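Local coordinates for putative gdp-fucose protein o-fucosyltransferase 1 (Caenorhabditis elegans, PDB 3ZY2), which belongs to the O-fucosyltransferase family of the GT-B clan, is built around two parallel beta sheets, and binds guanosine-5'-diphosphate, at residues D25-L28 with G29-F33; P175-F178 with P179-K183; W224-V227 with C228-I231; L239-S242 with E243-L246; H338-K341 with R342-H346. All blocks are in the same frame, centred on the assembly; numbering follows the deposited sequence.

Contact 1: residues D25-L28 with G29-F33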
loop_
_atom_site.group_PDB
_atom_site.type_symbol
_atom_site.label_atom_id
_atom_site.label_comp_id
_atom_site.label_asym_id
_atom_site.label_seq_id
_atom_site.Cartn_x
_atom_site.Cartn_y
_atom_site.Cartn_z
ATOM N N ASP A 25 4.535 16.123 7.740
ATOM C CA ASP A 25 3.645 16.280 6.573
ATOM C C ASP A 25 2.446 15.315 6.658
ATOM O O ASP A 25 1.285 15.718 6.476
ATOM C CB ASP A 25 4.470 16.085 5.296
ATOM C CG ASP A 25 3.915 16.842 4.127
ATOM O OD1 ASP A 25 3.497 18.009 4.310
ATOM O OD2 ASP A 25 3.893 16.268 3.029
ATOM N N GLN A 26 2.723 14.062 7.011
ATOM C CA GLN A 26 1.640 13.078 7.151
ATOM C C GLN A 26 0.871 13.317 8.451
ATOM O O GLN A 26 -0.348 13.146 8.491
ATOM C CB GLN A 26 2.199 11.651 7.106
ATOM C CG GLN A 26 2.596 11.220 5.702
ATOM C CD GLN A 26 2.728 9.715 5.605
ATOM O OE1 GLN A 26 3.632 9.136 6.191
ATOM N NE2 GLN A 26 1.817 9.073 4.876
ATOM N N PHE A 27 1.549 13.754 9.510
ATOM C CA PHE A 27 0.882 14.005 10.805
ATOM C C PHE A 27 -0.256 15.046 10.699
ATOM O O PHE A 27 -1.310 14.864 11.287
ATOM C CB PHE A 27 1.958 14.402 11.840
ATOM C CG PHE A 27 1.430 14.774 13.175
ATOM C CD1 PHE A 27 0.480 14.005 13.843
ATOM C CD2 PHE A 27 1.957 15.883 13.824
ATOM C CE1 PHE A 27 0.020 14.387 15.127
ATOM C CE2 PHE A 27 1.516 16.253 15.103
ATOM C CZ PHE A 27 0.523 15.495 15.746
ATOM N N LEU A 28 -0.052 16.100 9.904
ATOM C CA LEU A 28 -1.131 17.084 9.642
ATOM C C LEU A 28 -2.375 16.395 9.094
ATOM O O LEU A 28 -3.490 16.686 9.534
ATOM C CB LEU A 28 -0.664 18.142 8.649
ATOM C CG LEU A 28 0.547 18.952 9.102
ATOM C CD1 LEU A 28 0.838 19.974 8.003
ATOM C CD2 LEU A 28 0.310 19.612 10.438
ATOM N N GLY A 29 -2.190 15.509 8.115
ATOM C CA GLY A 29 -3.321 14.737 7.557
ATOM C C GLY A 29 -3.957 13.814 8.574
ATOM O O GLY A 29 -5.175 13.653 8.615
ATOM N N VAL A 30 -3.135 13.224 9.438
ATOM C CA VAL A 30 -3.690 12.343 10.467
ATOM C C VAL A 30 -4.515 13.105 11.502
ATOM O O VAL A 30 -5.565 12.636 11.948
ATOM C CB VAL A 30 -2.619 11.449 11.150
ATOM C CG1 VAL A 30 -3.309 10.527 12.150
ATOM C CG2 VAL A 30 -1.811 10.617 10.129
ATOM N N LEU A 31 -4.059 14.295 11.869
ATOM C CA LEU A 31 -4.828 15.141 12.774
ATOM C C LEU A 31 -6.228 15.400 12.209
ATOM O O LEU A 31 -7.214 15.262 12.939
ATOM C CB LEU A 31 -4.089 16.451 13.016
ATOM C CG LEU A 31 -2.971 16.358 14.068
ATOM C CD1 LEU A 31 -1.975 17.491 13.899
ATOM C CD2 LEU A 31 -3.519 16.383 15.482
ATOM N N ALA A 32 -6.292 15.740 10.919
ATOM C CA ALA A 32 -7.583 15.999 10.252
ATOM C C ALA A 32 -8.458 14.739 10.242
ATOM O O ALA A 32 -9.680 14.798 10.509
ATOM C CB ALA A 32 -7.349 16.518 8.862
ATOM N N PHE A 33 -7.826 13.600 9.946
ATOM C CA PHE A 33 -8.506 12.305 9.939
ATOM C C PHE A 33 -9.125 11.960 11.299
ATOM O O PHE A 33 -10.297 11.552 11.369
ATOM C CB PHE A 33 -7.502 11.244 9.484
ATOM C CG PHE A 33 -8.034 9.821 9.503
ATOM C CD1 PHE A 33 -8.961 9.399 8.554
ATOM C CD2 PHE A 33 -7.559 8.893 10.428
ATOM C CE1 PHE A 33 -9.428 8.078 8.549
ATOM C CE2 PHE A 33 -8.031 7.558 10.424
ATOM C CZ PHE A 33 -8.953 7.164 9.477
#
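F27 and L31, one helical turn apart, form the dense part of this contact. The methyl CD1 of L31 lies over one face of the phenyl ring of F27, 3.8 Å from its centroid and 16° off the ring normal, a CH-pi contact in which CD1 comes closest to CZ of F27, at 3.7 Å. The ring gets there because CG of F27 is anti to the backbone N (chi1 176°), which lays it along the helix beside the following turn. Elsewhere on the same turn, CG2 of V30 rests against the carbonyl oxygen of Q26, at 3.3 Å. Helical bonds from V30 N to Q26 O and from L31 N to F27 O, both 2.9 Å, back this buried flank, and the amide NE2 of Q26 turns away to A176 O. The opposite character belongs to G29 and A32, which are partly exposed. There the bond from A32 N to L28 O stretches to 3.3 Å, and CB of A32 approaches L28 O no nearer than 3.9 Å. F27 and V30 pack on F13 and, with L31, on L41, as expected of the connecting helix in a beta-alpha-beta unit, here strand 10-13, helix 20-37 and strand 40-42 of a parallel sheet.

Contact 2: residues P175-F178 with P179-K183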
loop_
_atom_site.group_PDB
_atom_site.type_symbol
_atom_site.label_atom_id
_atom_site.label_comp_id
_atom_site.label_asym_id
_atom_site.label_seq_id
_atom_site.Cartn_x
_atom_site.Cartn_y
_atom_site.Cartn_z
ATOM N N PRO A 175 -2.404 7.189 8.243
ATOM C CA PRO A 175 -3.590 7.238 7.381
ATOM C C PRO A 175 -3.816 8.645 6.829
ATOM O O PRO A 175 -4.822 9.315 7.145
ATOM C CB PRO A 175 -4.731 6.802 8.316
ATOM C CG PRO A 175 -4.275 7.190 9.662
ATOM C CD PRO A 175 -2.773 7.004 9.662
ATOM N N ALA A 176 -2.862 9.076 6.009
ATOM C CA ALA A 176 -2.832 10.443 5.488
ATOM C C ALA A 176 -2.088 10.477 4.171
ATOM O O ALA A 176 -1.161 9.706 3.964
ATOM C CB ALA A 176 -2.120 11.358 6.464
ATOM N N PRO A 177 -2.456 11.403 3.279
ATOM C CA PRO A 177 -1.706 11.540 2.038
ATOM C C PRO A 177 -0.273 11.989 2.232
ATOM O O PRO A 177 0.071 12.640 3.227
ATOM C CB PRO A 177 -2.462 12.651 1.292
ATOM C CG PRO A 177 -3.807 12.619 1.825
ATOM C CD PRO A 177 -3.684 12.220 3.268
ATOM N N PHE A 178 0.570 11.623 1.276
ATOM C CA PHE A 178 1.888 12.185 1.158
ATOM C C PHE A 178 2.216 12.348 -0.307
ATOM O O PHE A 178 2.031 11.412 -1.077
ATOM C CB PHE A 178 2.951 11.296 1.800
ATOM C CG PHE A 178 4.335 11.841 1.626
ATOM C CD1 PHE A 178 4.806 12.836 2.481
ATOM C CD2 PHE A 178 5.127 11.449 0.550
ATOM C CE1 PHE A 178 6.086 13.391 2.319
ATOM C CE2 PHE A 178 6.417 11.979 0.377
ATOM C CZ PHE A 178 6.893 12.968 1.266
ATOM N N PRO A 179 2.694 13.527 -0.710
ATOM C CA PRO A 179 2.823 14.772 0.067
ATOM C C PRO A 179 1.466 15.287 0.561
ATOM O O PRO A 179 0.422 14.928 0.008
ATOM C CB PRO A 179 3.423 15.743 -0.967
ATOM C CG PRO A 179 4.129 14.829 -1.946
ATOM C CD PRO A 179 3.183 13.705 -2.093
ATOM N N SER A 180 1.476 16.121 1.598
ATOM C CA SER A 180 0.215 16.636 2.146
ATOM C C SER A 180 -0.573 17.465 1.136
ATOM O O SER A 180 0.004 18.139 0.261
ATOM C CB SER A 180 0.471 17.503 3.380
ATOM O OG SER A 180 1.341 18.577 3.048
ATOM N N LYS A 181 -1.883 17.434 1.302
ATOM C CA LYS A 181 -2.784 18.254 0.498
ATOM C C LYS A 181 -2.873 19.657 1.063
ATOM O O LYS A 181 -2.825 19.855 2.284
ATOM C CB LYS A 181 -4.164 17.614 0.436
ATOM C CG LYS A 181 -4.150 16.197 -0.138
ATOM C CD LYS A 181 -5.531 15.731 -0.561
ATOM C CE LYS A 181 -5.448 14.313 -1.127
ATOM N NZ LYS A 181 -6.660 13.900 -1.895
ATOM N N GLY A 182 -3.058 20.636 0.174
ATOM C CA GLY A 182 -3.168 22.049 0.607
ATOM C C GLY A 182 -4.159 22.285 1.744
ATOM O O GLY A 182 -3.958 23.164 2.579
ATOM N N LYS A 183 -5.225 21.484 1.772
ATOM C CA LYS A 183 -6.306 21.609 2.751
ATOM C C LYS A 183 -5.857 21.431 4.202
ATOM O O LYS A 183 -6.506 21.932 5.129
ATOM C CB LYS A 183 -7.408 20.586 2.408
ATOM C CG LYS A 183 -8.732 20.687 3.164
ATOM C CD LYS A 183 -9.871 20.259 2.225
ATOM C CE LYS A 183 -11.248 20.200 2.902
ATOM N NZ LYS A 183 -11.400 18.969 3.735
#
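A type VIb beta turn, P177-S180, with a cis peptide bond before P179, shapes the loop between strand 168-171 and helix 195-208; the CA atoms of F178 and P179 are only 3.0 Å apart. The aromatic residue and its proline then pack on one another, a pairing well known at cis prolines. CA of P179 stands over one face of the F178 ring, 3.9 Å from the centroid and 24° off the normal, in a CH-pi contact, while the two side chains cross at about a right angle. With chi1 at 177°, CG of F178 swings to the side of its own carbonyl carbon, and so the ring meets the imide that follows, with CG 3.3 Å from P179 N. The buried ring also packs on M17 and F240 and on P101 of the second subunit, and its side chain lies about 6 Å from a bound guanosine-5'-diphosphate and about 7 Å from a manganese ion. Just beyond the proline, OG of S180 is hydrogen-bonded to D25 OD1, which ties the turn to helix 20-37, and has a second partner in W185 NE1. Toward the exposed K181 the contact is aliphatic. The lysine runs its extended chain across the pyrrolidine ring of P177 at about a right angle, bringing K181 CE to 3.8 Å from P177 CG.

Contact 3: residues W224-V227 with C228-I231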
loop_
_atom_site.group_PDB
_atom_site.type_symbol
_atom_site.label_atom_id
_atom_site.label_comp_id
_atom_site.label_asym_id
_atom_site.label_seq_id
_atom_site.Cartn_x
_atom_site.Cartn_y
_atom_site.Cartn_z
ATOM N N TRP A 224 20.479 14.188 -1.854
ATOM C CA TRP A 224 19.564 15.219 -2.342
ATOM C C TRP A 224 19.868 15.600 -3.779
ATOM O O TRP A 224 18.970 15.723 -4.607
ATOM C CB TRP A 224 19.655 16.469 -1.471
ATOM C CG TRP A 224 18.667 17.537 -1.856
ATOM C CD1 TRP A 224 18.923 18.665 -2.569
ATOM C CD2 TRP A 224 17.265 17.534 -1.589
ATOM N NE1 TRP A 224 17.771 19.393 -2.734
ATOM C CE2 TRP A 224 16.736 18.727 -2.135
ATOM C CE3 TRP A 224 16.411 16.662 -0.911
ATOM C CZ2 TRP A 224 15.386 19.061 -2.031
ATOM C CZ3 TRP A 224 15.069 16.992 -0.803
ATOM C CH2 TRP A 224 14.570 18.175 -1.359
ATOM N N VAL A 225 21.143 15.815 -4.073
ATOM C CA VAL A 225 21.507 16.257 -5.415
ATOM C C VAL A 225 21.092 15.187 -6.431
ATOM O O VAL A 225 20.718 15.507 -7.560
ATOM C CB VAL A 225 23.004 16.671 -5.538
ATOM C CG1 VAL A 225 23.406 17.566 -4.360
ATOM C CG2 VAL A 225 23.933 15.459 -5.663
ATOM N N ARG A 226 21.113 13.931 -5.996
ATOM C CA ARG A 226 20.685 12.818 -6.841
ATOM C C ARG A 226 19.169 12.783 -7.061
ATOM O O ARG A 226 18.714 12.505 -8.171
ATOM C CB ARG A 226 21.211 11.481 -6.312
ATOM C CG ARG A 226 22.731 11.326 -6.444
ATOM C CD ARG A 226 23.174 9.878 -6.242
ATOM N NE ARG A 226 22.425 9.242 -5.158
ATOM C CZ ARG A 226 22.849 9.121 -3.901
ATOM N NH1 ARG A 226 24.045 9.574 -3.535
ATOM N NH2 ARG A 226 22.066 8.527 -3.008
ATOM N N VAL A 227 18.403 13.059 -6.006
ATOM C CA VAL A 227 16.952 13.243 -6.099
ATOM C C VAL A 227 16.588 14.306 -7.154
ATOM O O VAL A 227 15.728 14.083 -8.020
ATOM C CB VAL A 227 16.359 13.589 -4.695
ATOM C CG1 VAL A 227 14.978 14.254 -4.774
ATOM C CG2 VAL A 227 16.317 12.342 -3.816
ATOM N N CYS A 228 17.274 15.443 -7.102
ATOM C CA CYS A 228 17.015 16.545 -8.012
ATOM C C CYS A 228 17.420 16.219 -9.449
ATOM O O CYS A 228 16.745 16.630 -10.396
ATOM C CB CYS A 228 17.750 17.793 -7.531
ATOM S SG CYS A 228 17.235 18.325 -5.870
ATOM N N GLU A 229 18.519 15.486 -9.604
ATOM C CA GLU A 229 19.040 15.191 -10.944
ATOM C C GLU A 229 18.130 14.221 -11.704
ATOM O O GLU A 229 18.227 14.094 -12.925
ATOM C CB GLU A 229 20.496 14.703 -10.887
ATOM C CG GLU A 229 20.689 13.258 -10.437
ATOM C CD GLU A 229 22.148 12.902 -10.164
ATOM O OE1 GLU A 229 22.992 13.827 -10.060
ATOM O OE2 GLU A 229 22.446 11.692 -10.047
ATOM N N HIS A 230 17.235 13.559 -10.973
ATOM C CA HIS A 230 16.255 12.659 -11.580
ATOM C C HIS A 230 14.977 13.354 -12.065
ATOM O O HIS A 230 14.130 12.718 -12.695
ATOM C CB HIS A 230 15.905 11.518 -10.620
ATOM C CG HIS A 230 16.917 10.417 -10.595
ATOM N ND1 HIS A 230 17.951 10.374 -9.683
ATOM C CD2 HIS A 230 17.057 9.316 -11.372
ATOM C CE1 HIS A 230 18.683 9.294 -9.897
ATOM N NE2 HIS A 230 18.162 8.635 -10.917
ATOM N N ILE A 231 14.833 14.646 -11.771
ATOM C CA ILE A 231 13.639 15.395 -12.175
ATOM C C ILE A 231 13.354 15.261 -13.673
ATOM O O ILE A 231 14.223 15.527 -14.511
ATOM C CB ILE A 231 13.703 16.886 -11.737
ATOM C CG1 ILE A 231 13.451 16.978 -10.231
ATOM C CG2 ILE A 231 12.681 17.733 -12.525
ATOM C CD1 ILE A 231 13.827 18.307 -9.606
#
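W224 and C228 meet in a sulfur-aromatic contact on helix 222-229, where C228 is also half of the disulfide with C260. The sulfur SG of C228 sits over one face of the indole, 3.8 Å from the centroid of the five-membered ring and 28° off its normal. It is shifted toward the rim, so that W224 NE1 is the ring atom nearest to it, at 3.4 Å. CG of W224 stands anti to the backbone N, which carries the indole along the helix toward the following turn. Its N-H is engaged by C260 O, so both ends of this pair are tied to the same disulfide partner, and the W224 side chain comes within about 4 Å of a bound guanosine-5'-diphosphate. On the exposed flank R226 and E229 run side by side and point the same way, with guanidinium and carboxylate planes 70° apart. They meet through the aliphatic part of the arginine, R226 CG lying 3.6 Å from E229 OE2, whereas R226 NE is 5.5 Å from that oxygen and NH2 forms a salt bridge with D223. E229 holds CG between its backbone N and carbonyl carbon, a crowded position that brings it to 3.1 Å from R226 O. That same carbonyl receives the imidazole of H230: the oxygen lies close to the ring plane, yet the donor stands above the carbonyl plane. H230 ND1 donates to R226 O over 2.7 Å with an N-H...O angle of 160°, while H230 N adds a weak bond to the same oxygen.

Contact 4: residues L239-S242 with E243-L246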
loop_
_atom_site.group_PDB
_atom_site.type_symbol
_atom_site.label_atom_id
_atom_site.label_comp_id
_atom_site.label_asym_id
_atom_site.label_seq_id
_atom_site.Cartn_x
_atom_site.Cartn_y
_atom_site.Cartn_z
ATOM N N LEU A 239 7.040 16.743 -6.556
ATOM C CA LEU A 239 8.107 16.009 -5.922
ATOM C C LEU A 239 8.181 16.545 -4.516
ATOM O O LEU A 239 8.499 17.723 -4.309
ATOM C CB LEU A 239 9.417 16.224 -6.672
ATOM C CG LEU A 239 10.643 15.512 -6.084
ATOM C CD1 LEU A 239 10.509 13.963 -6.099
ATOM C CD2 LEU A 239 11.897 15.964 -6.827
ATOM N N PHE A 240 7.824 15.698 -3.562
ATOM C CA PHE A 240 7.859 16.062 -2.157
ATOM C C PHE A 240 7.050 17.333 -1.924
ATOM O O PHE A 240 5.877 17.357 -2.265
ATOM C CB PHE A 240 9.309 16.142 -1.683
ATOM C CG PHE A 240 10.060 14.842 -1.838
ATOM C CD1 PHE A 240 9.406 13.623 -1.697
ATOM C CD2 PHE A 240 11.419 14.847 -2.142
ATOM C CE1 PHE A 240 10.110 12.404 -1.874
ATOM C CE2 PHE A 240 12.121 13.652 -2.297
ATOM C CZ PHE A 240 11.463 12.438 -2.164
ATOM N N ALA A 241 7.671 18.393 -1.405
ATOM C CA ALA A 241 6.922 19.590 -1.025
ATOM C C ALA A 241 6.759 20.617 -2.148
ATOM O O ALA A 241 6.336 21.754 -1.902
ATOM C CB ALA A 241 7.568 20.246 0.195
ATOM N N SER A 242 7.097 20.243 -3.378
ATOM C CA SER A 242 7.200 21.237 -4.453
ATOM C C SER A 242 5.934 22.080 -4.714
ATOM O O SER A 242 6.025 23.192 -5.233
ATOM C CB SER A 242 7.697 20.570 -5.736
ATOM O OG SER A 242 6.774 19.580 -6.154
ATOM N N GLU A 243 4.759 21.568 -4.351
ATOM C CA GLU A 243 3.508 22.342 -4.523
ATOM C C GLU A 243 3.419 23.562 -3.592
ATOM O O GLU A 243 2.590 24.451 -3.796
ATOM C CB GLU A 243 2.292 21.432 -4.382
ATOM C CG GLU A 243 2.284 20.298 -5.443
ATOM C CD GLU A 243 1.337 19.154 -5.108
ATOM O OE1 GLU A 243 1.587 18.403 -4.129
ATOM O OE2 GLU A 243 0.334 18.995 -5.852
ATOM N N GLN A 244 4.306 23.633 -2.600
ATOM C CA GLN A 244 4.342 24.808 -1.736
ATOM C C GLN A 244 4.781 26.071 -2.464
ATOM O O GLN A 244 4.447 27.174 -2.030
ATOM C CB GLN A 244 5.237 24.566 -0.521
ATOM C CG GLN A 244 6.732 24.643 -0.812
ATOM C CD GLN A 244 7.551 24.492 0.448
ATOM O OE1 GLN A 244 7.259 25.113 1.485
ATOM N NE2 GLN A 244 8.591 23.656 0.375
ATOM N N CYS A 245 5.518 25.927 -3.561
ATOM C CA CYS A 245 5.871 27.100 -4.368
ATOM C C CYS A 245 5.264 27.123 -5.773
ATOM O O CYS A 245 5.097 28.203 -6.340
ATOM C CB CYS A 245 7.381 27.297 -4.460
ATOM S SG CYS A 245 8.272 26.138 -5.517
ATOM N N LEU A 246 4.942 25.954 -6.316
ATOM C CA LEU A 246 4.424 25.860 -7.698
ATOM C C LEU A 246 2.926 25.563 -7.780
ATOM O O LEU A 246 2.374 25.429 -8.891
ATOM C CB LEU A 246 5.203 24.811 -8.496
ATOM C CG LEU A 246 6.663 25.153 -8.784
ATOM C CD1 LEU A 246 7.445 23.866 -9.023
ATOM C CD2 LEU A 246 6.798 26.109 -9.960
HETATM O O HOH W 1 3.815 19.106 -2.673
#
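The carbonyl oxygen of A241 accepts from Q244 N at 2.9 Å, and the side chain of Q244 folds back over the same oxygen. CG of Q244 occupies the position between its own N and carbonyl carbon (chi1 77°), which sets it 3.1 Å from A241 O. One residue on, S242 O is shared by two donors, each at 3.2 Å: L246 N arrives in the carbonyl plane, and C245 N from 53° above it. A water forms the other link, giving a hydrogen to F240 O (2.7 Å) and another to E243 OE1 (2.8 Å) and accepting from E243 N (3.1 Å), so that three bonds fix it between the turn and the start of the helix. Farther out, further bonds position these groups: E243 OE2 takes G249 N, Q244 NE2 donates to C332 O, and A241 is joined through its backbone to V333. C245 is bonded to C332 by a disulfide, so the short helix is fastened to the segment near strand 327-330 both covalently and through an amide. Taken together, L239-S242 forms a type II' beta turn, closed by S242 N to L239 O, that leads straight into the one-turn helix 243-246.

Contact 5: residues H338-K341 with R342-H346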
loop_
_atom_site.group_PDB
_atom_site.type_symbol
_atom_site.label_atom_id
_atom_site.label_comp_id
_atom_site.label_asym_id
_atom_site.label_seq_id
_atom_site.Cartn_x
_atom_site.Cartn_y
_atom_site.Cartn_z
ATOM N N HIS A 338 9.202 22.956 4.155
ATOM C CA HIS A 338 7.729 23.131 4.104
ATOM C C HIS A 338 7.173 23.339 5.512
ATOM O O HIS A 338 6.235 24.116 5.703
ATOM C CB HIS A 338 7.069 21.936 3.394
ATOM C CG HIS A 338 5.665 22.168 2.891
ATOM N ND1 HIS A 338 4.969 23.365 2.943
ATOM C CD2 HIS A 338 4.839 21.285 2.282
ATOM C CE1 HIS A 338 3.773 23.194 2.391
ATOM N NE2 HIS A 338 3.669 21.941 1.999
ATOM N N ILE A 339 7.790 22.696 6.506
ATOM C CA ILE A 339 7.432 22.960 7.907
ATOM C C ILE A 339 7.547 24.466 8.196
ATOM O O ILE A 339 6.627 25.075 8.753
ATOM C CB ILE A 339 8.367 22.201 8.883
ATOM C CG1 ILE A 339 8.066 20.701 8.839
ATOM C CG2 ILE A 339 8.128 22.757 10.309
ATOM C CD1 ILE A 339 9.103 19.868 9.581
ATOM N N VAL A 340 8.665 25.060 7.794
ATOM C CA VAL A 340 8.902 26.478 8.071
ATOM C C VAL A 340 7.877 27.340 7.327
ATOM O O VAL A 340 7.313 28.265 7.909
ATOM C CB VAL A 340 10.299 26.942 7.649
ATOM C CG1 VAL A 340 10.506 28.402 8.059
ATOM C CG2 VAL A 340 11.383 26.086 8.275
ATOM N N LYS A 341 7.670 27.056 6.043
ATOM C CA LYS A 341 6.712 27.818 5.231
ATOM C C LYS A 341 5.325 27.807 5.876
ATOM O O LYS A 341 4.709 28.877 6.029
ATOM C CB LYS A 341 6.635 27.228 3.809
ATOM C CG LYS A 341 5.628 27.921 2.894
ATOM C CD LYS A 341 5.956 29.415 2.774
ATOM C CE LYS A 341 5.299 30.087 1.565
ATOM N NZ LYS A 341 3.804 29.922 1.519
ATOM N N ARG A 342 4.840 26.630 6.279
ATOM C CA ARG A 342 3.521 26.532 6.917
ATOM C C ARG A 342 3.443 27.250 8.266
ATOM O O ARG A 342 2.410 27.863 8.598
ATOM C CB ARG A 342 3.117 25.064 7.093
ATOM C CG ARG A 342 2.913 24.350 5.765
ATOM C CD ARG A 342 2.340 22.941 5.954
ATOM N NE ARG A 342 3.165 22.120 6.840
ATOM C CZ ARG A 342 3.847 21.049 6.448
ATOM N NH1 ARG A 342 3.839 20.658 5.176
ATOM N NH2 ARG A 342 4.519 20.349 7.350
ATOM N N GLU A 343 4.521 27.168 9.039
ATOM C CA GLU A 343 4.543 27.852 10.324
ATOM C C GLU A 343 4.467 29.356 10.088
ATOM O O GLU A 343 3.678 30.077 10.730
ATOM C CB GLU A 343 5.792 27.465 11.131
ATOM C CG GLU A 343 5.810 28.213 12.481
ATOM C CD GLU A 343 6.860 27.711 13.456
ATOM O OE1 GLU A 343 7.358 26.596 13.244
ATOM O OE2 GLU A 343 7.133 28.422 14.450
ATOM N N ARG A 344 5.259 29.829 9.144
ATOM C CA ARG A 344 5.269 31.261 8.838
ATOM C C ARG A 344 3.943 31.723 8.264
ATOM O O ARG A 344 3.491 32.834 8.549
ATOM C CB ARG A 344 6.418 31.599 7.903
ATOM C CG ARG A 344 7.765 31.367 8.593
ATOM C CD ARG A 344 8.933 31.713 7.640
ATOM N NE ARG A 344 9.020 33.162 7.342
ATOM C CZ ARG A 344 9.532 34.066 8.174
ATOM N NH1 ARG A 344 10.017 33.690 9.359
ATOM N NH2 ARG A 344 9.561 35.358 7.826
ATOM N N ASP A 345 3.292 30.859 7.500
ATOM C CA ASP A 345 1.989 31.212 6.938
ATOM C C ASP A 345 0.871 31.232 7.974
ATOM O O ASP A 345 -0.065 32.033 7.849
ATOM C CB ASP A 345 1.629 30.179 5.891
ATOM C CG ASP A 345 2.357 30.378 4.565
ATOM O OD1 ASP A 345 2.998 31.436 4.338
ATOM O OD2 ASP A 345 2.223 29.466 3.711
ATOM N N HIS A 346 0.928 30.330 8.960
ATOM C CA HIS A 346 -0.264 30.000 9.759
ATOM C C HIS A 346 -0.188 30.141 11.266
ATOM O O HIS A 346 -1.237 30.149 11.908
ATOM C CB HIS A 346 -0.733 28.567 9.454
ATOM C CG HIS A 346 -1.055 28.341 8.005
ATOM N ND1 HIS A 346 -2.146 28.925 7.387
ATOM C CD2 HIS A 346 -0.432 27.598 7.061
ATOM C CE1 HIS A 346 -2.161 28.558 6.116
ATOM N NE2 HIS A 346 -1.139 27.755 5.894
#
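K341 NZ reaches D345 OD2 over 2.7 Å, a salt bridge between residues four apart that uses the syn lone pair of the carboxylate oxygen. The lysine attains this by bending at chi2 (58°) and again at chi4, which curls the chain round toward the acid, and NZ remains 3.3 Å from the second oxygen, D345 OD1. The turn beneath is regular, with D345 N bonded to K341 O at 2.8 Å. On another flank R342 lies across one face of the H338 imidazole, the two side chains crossing at about a right angle. CD of R342 makes a CH-pi contact with that ring, 4.2 Å from the centroid, and the NH1 end of the guanidinium lies over the same ring toward its rim, the two planes being 53° apart. The guanidinium is itself gripped from outside: NH1 forms a salt bridge with D25, and NE bonds to Q188 OE1, which would limit its rotation. V340 and R344 run side by side instead, V340 CG1 touching R344 CD at 3.7 Å, while the arginine head donates to P353 O and A325 O. Helix 335-346 links strands 327-330 and 354-356 in a beta-alpha-beta unit; I339 and R342 face helix 20-37, V340 packs on helix 315-324, and H338 and K341 meet helix 243-246.

From the N terminus, contact 1 lies on helix 20-37, beside the six-stranded parallel sheet; contact 2 follows in the loop after strand 168-171, and contacts 3, 4 and 5 come later still. The two segments of every contact are continuous and the contacts lie in series, so none closes a long loop, nests or crosses another; contacts 2 and 4 are the ones that turn the chain. Contacts 1 and 2 have centres about 7 Å apart. Contact 4 meets contact 2 through F240, contact 3 through L239 and F240, and contact 5 through A241 and Q244. Contacts 1 and 5 meet directly through D25 and R342, joining helix 20-37 to helix 335-346 near the nucleotide.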